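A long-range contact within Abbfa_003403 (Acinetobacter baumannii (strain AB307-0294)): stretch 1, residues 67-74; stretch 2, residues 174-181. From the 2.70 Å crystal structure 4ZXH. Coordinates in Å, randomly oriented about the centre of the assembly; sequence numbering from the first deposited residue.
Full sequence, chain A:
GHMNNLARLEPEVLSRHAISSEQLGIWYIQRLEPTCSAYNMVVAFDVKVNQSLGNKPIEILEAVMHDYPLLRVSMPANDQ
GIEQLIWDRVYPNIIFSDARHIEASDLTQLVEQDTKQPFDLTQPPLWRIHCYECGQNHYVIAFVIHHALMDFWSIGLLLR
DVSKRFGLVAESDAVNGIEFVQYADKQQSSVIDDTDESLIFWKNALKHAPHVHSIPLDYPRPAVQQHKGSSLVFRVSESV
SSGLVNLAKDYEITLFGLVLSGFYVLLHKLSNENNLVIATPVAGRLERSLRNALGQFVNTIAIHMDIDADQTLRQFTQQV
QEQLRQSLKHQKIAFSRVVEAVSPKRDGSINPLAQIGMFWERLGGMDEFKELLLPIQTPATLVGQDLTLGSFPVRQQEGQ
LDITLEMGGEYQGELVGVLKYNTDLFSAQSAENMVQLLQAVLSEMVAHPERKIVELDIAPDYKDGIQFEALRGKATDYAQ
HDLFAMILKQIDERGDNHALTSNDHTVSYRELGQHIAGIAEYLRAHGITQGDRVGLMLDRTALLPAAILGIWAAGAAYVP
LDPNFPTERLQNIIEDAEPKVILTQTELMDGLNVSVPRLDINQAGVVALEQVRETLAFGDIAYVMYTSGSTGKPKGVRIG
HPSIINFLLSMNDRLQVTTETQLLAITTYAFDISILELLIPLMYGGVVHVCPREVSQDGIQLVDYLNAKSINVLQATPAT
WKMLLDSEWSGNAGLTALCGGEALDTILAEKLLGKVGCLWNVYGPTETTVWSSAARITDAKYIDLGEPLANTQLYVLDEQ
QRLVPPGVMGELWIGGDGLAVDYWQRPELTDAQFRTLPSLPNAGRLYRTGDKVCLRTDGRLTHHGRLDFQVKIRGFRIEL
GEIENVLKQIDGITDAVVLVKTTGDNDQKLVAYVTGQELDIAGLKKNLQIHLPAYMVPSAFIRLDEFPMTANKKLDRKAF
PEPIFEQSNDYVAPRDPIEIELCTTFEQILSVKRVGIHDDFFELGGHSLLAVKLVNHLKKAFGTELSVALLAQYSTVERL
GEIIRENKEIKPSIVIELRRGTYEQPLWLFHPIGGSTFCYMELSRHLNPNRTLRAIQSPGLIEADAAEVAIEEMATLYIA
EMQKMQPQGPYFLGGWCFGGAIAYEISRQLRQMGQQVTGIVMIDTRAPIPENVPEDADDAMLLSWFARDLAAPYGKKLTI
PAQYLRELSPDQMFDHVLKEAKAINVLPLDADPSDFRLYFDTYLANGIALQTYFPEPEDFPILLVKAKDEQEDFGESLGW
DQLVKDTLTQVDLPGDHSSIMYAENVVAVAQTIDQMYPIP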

# COMPACT_ATOMS: atom_id res chain seq x y z
N ASP A 67 -0.55 -41.70 22.34
CA ASP A 67 -1.94 -42.02 22.01
C ASP A 67 -2.54 -41.16 20.89
O ASP A 67 -3.50 -41.58 20.24
CB ASP A 67 -2.82 -41.90 23.25
CG ASP A 67 -2.61 -43.04 24.24
OD1 ASP A 67 -1.96 -44.05 23.88
OD2 ASP A 67 -3.12 -42.93 25.37
N TYR A 68 -1.99 -39.97 20.68
CA TYR A 68 -2.53 -39.03 19.69
C TYR A 68 -1.46 -38.65 18.66
O TYR A 68 -0.68 -37.71 18.87
CB TYR A 68 -3.09 -37.78 20.38
CG TYR A 68 -4.09 -38.11 21.46
CD1 TYR A 68 -5.11 -39.05 21.23
CD2 TYR A 68 -4.02 -37.52 22.72
CE1 TYR A 68 -6.03 -39.37 22.22
CE2 TYR A 68 -4.93 -37.84 23.73
CZ TYR A 68 -5.94 -38.76 23.47
OH TYR A 68 -6.85 -39.08 24.47
N PRO A 69 -1.41 -39.39 17.54
CA PRO A 69 -0.40 -39.21 16.49
C PRO A 69 -0.32 -37.77 15.96
O PRO A 69 0.75 -37.37 15.51
CB PRO A 69 -0.86 -40.16 15.40
CG PRO A 69 -1.59 -41.24 16.14
CD PRO A 69 -2.30 -40.53 17.25
N LEU A 70 -1.41 -37.02 16.03
CA LEU A 70 -1.42 -35.63 15.59
C LEU A 70 -0.30 -34.85 16.25
O LEU A 70 0.36 -34.05 15.61
CB LEU A 70 -2.76 -34.97 15.90
CG LEU A 70 -2.99 -33.54 15.39
CD1 LEU A 70 -2.86 -33.46 13.90
CD2 LEU A 70 -4.37 -33.10 15.76
N LEU A 71 -0.06 -35.13 17.53
CA LEU A 71 0.95 -34.43 18.30
C LEU A 71 2.38 -34.70 17.83
O LEU A 71 3.31 -34.05 18.31
CB LEU A 71 0.81 -34.81 19.78
CG LEU A 71 -0.42 -34.23 20.50
CD1 LEU A 71 -0.45 -34.63 21.95
CD2 LEU A 71 -0.43 -32.71 20.38
N ARG A 72 2.56 -35.63 16.91
CA ARG A 72 3.88 -35.96 16.37
C ARG A 72 4.01 -35.56 14.89
O ARG A 72 4.79 -36.13 14.13
CB ARG A 72 4.17 -37.46 16.56
CG ARG A 72 4.05 -37.95 18.03
CD ARG A 72 4.43 -39.43 18.29
NE ARG A 72 3.75 -40.40 17.42
CZ ARG A 72 2.62 -41.03 17.72
NH1 ARG A 72 2.02 -40.81 18.89
NH2 ARG A 72 2.09 -41.89 16.87
N VAL A 73 3.24 -34.55 14.48
CA VAL A 73 3.19 -34.11 13.09
C VAL A 73 4.14 -32.93 12.77
O VAL A 73 4.36 -32.07 13.61
CB VAL A 73 1.73 -33.72 12.72
CG1 VAL A 73 1.66 -32.77 11.54
CG2 VAL A 73 0.91 -34.97 12.46
N SER A 74 4.71 -32.93 11.57
CA SER A 74 5.36 -31.76 11.00
C SER A 74 4.77 -31.53 9.60
O SER A 74 4.13 -32.44 9.05
CB SER A 74 6.89 -31.92 10.95
OG SER A 74 7.35 -32.68 9.83
N ALA A 174 -13.73 -40.42 24.67
CA ALA A 174 -12.52 -40.82 23.96
C ALA A 174 -12.18 -39.83 22.83
O ALA A 174 -13.05 -39.30 22.14
CB ALA A 174 -12.65 -42.22 23.43
N VAL A 175 -10.89 -39.60 22.64
CA VAL A 175 -10.42 -38.65 21.66
C VAL A 175 -9.77 -39.38 20.49
O VAL A 175 -8.92 -40.24 20.67
CB VAL A 175 -9.39 -37.67 22.28
CG1 VAL A 175 -9.02 -36.57 21.29
CG2 VAL A 175 -9.94 -37.04 23.56
N ASN A 176 -10.17 -39.04 19.27
CA ASN A 176 -9.49 -39.61 18.11
C ASN A 176 -8.40 -38.68 17.59
O ASN A 176 -8.66 -37.54 17.20
CB ASN A 176 -10.50 -39.92 17.00
CG ASN A 176 -9.90 -40.74 15.88
OD1 ASN A 176 -8.74 -40.55 15.49
ND2 ASN A 176 -10.68 -41.68 15.35
N GLY A 177 -7.16 -39.18 17.59
CA GLY A 177 -6.01 -38.37 17.20
C GLY A 177 -5.40 -38.87 15.90
O GLY A 177 -4.26 -38.52 15.60
N ILE A 178 -6.14 -39.69 15.14
CA ILE A 178 -5.67 -40.22 13.86
C ILE A 178 -6.64 -39.96 12.67
O ILE A 178 -6.27 -40.12 11.50
CB ILE A 178 -5.41 -41.75 13.96
CG1 ILE A 178 -4.60 -42.26 12.76
CG2 ILE A 178 -6.70 -42.50 14.08
CD1 ILE A 178 -3.26 -41.53 12.55
N GLU A 179 -7.87 -39.54 12.97
CA GLU A 179 -8.86 -39.33 11.91
C GLU A 179 -8.51 -38.16 10.96
O GLU A 179 -8.84 -38.21 9.79
CB GLU A 179 -10.24 -39.10 12.53
CG GLU A 179 -11.35 -38.85 11.50
CD GLU A 179 -11.79 -40.10 10.75
OE1 GLU A 179 -11.49 -41.24 11.23
OE2 GLU A 179 -12.44 -39.95 9.69
N PHE A 180 -7.85 -37.12 11.47
CA PHE A 180 -7.51 -35.93 10.66
C PHE A 180 -6.84 -36.29 9.33
O PHE A 180 -7.02 -35.63 8.32
CB PHE A 180 -6.60 -34.97 11.44
CG PHE A 180 -5.21 -35.52 11.69
CD1 PHE A 180 -5.00 -36.51 12.67
CD2 PHE A 180 -4.12 -35.07 10.95
CE1 PHE A 180 -3.72 -37.02 12.91
CE2 PHE A 180 -2.84 -35.58 11.18
CZ PHE A 180 -2.64 -36.56 12.16
N VAL A 181 -6.06 -37.35 9.37
CA VAL A 181 -5.36 -37.83 8.21
C VAL A 181 -6.31 -38.41 7.16
O VAL A 181 -6.19 -38.10 5.98
CB VAL A 181 -4.30 -38.87 8.63
CG1 VAL A 181 -4.16 -39.97 7.60
CG2 VAL A 181 -2.97 -38.16 8.90

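The backbones come nearest, CA to CA, at a residue with no side chain: Gly-177 CA lies 4.3 Å from Tyr-68 CA. An ideal CB built on Gly-177 would point toward the other stretch and sit 2.8 Å from Tyr-68 CB, a clash, so the bare backbone is what lets the two stretches come this close.

That closeness pays off in the one hydrogen bond that crosses the contact. Leu-70 N donates to Gly-177 O at 3.2 Å, with an N-H...O angle of 139°, well short of straight. The same carbonyl also meets the proline ring, Gly-177 O lying 3.3 Å from Pro-69 CD. Within the 3-10 segment 69-71, Leu-71 N bonds to Tyr-68 O, while the Leu-70 amide donates across to Gly-177 O.

Apolar packing extends from this polar centre. Leu-70, with chi1 in t and chi2 in p, sets CD1 over a face of the Phe-180 ring, 3.4 Å from the centroid and 11° off the normal, a nearly axial CH-pi contact. Phe-180, its chi1 in p, also receives Val-73, whose CG2 is 3.9 Å from Phe-180 CZ. Tyr-68 leaves its backbone sideways, yet the end of its side chain comes nearer: Tyr-68 CE1 is 3.4 Å from Val-175 O, and Val-175 CG1 covers one ring face. The Tyr-68 hydroxyl is hydrogen-bonded elsewhere in the structure. More lightly, Ile-178 CD1 lies 4.0 Å from Pro-69 CB.

Asn-176 works within its own stretch. Its CB points away from the partner, and Asn-176 OD1 accepts from Ile-178 N at 2.8 Å and from Glu-179 N at 2.9 Å, so the two bonds span Gly-177. The rule to read here is economical: one glycine for approach, one carbonyl for the cross-link, and aromatic rings packed by aliphatic groups.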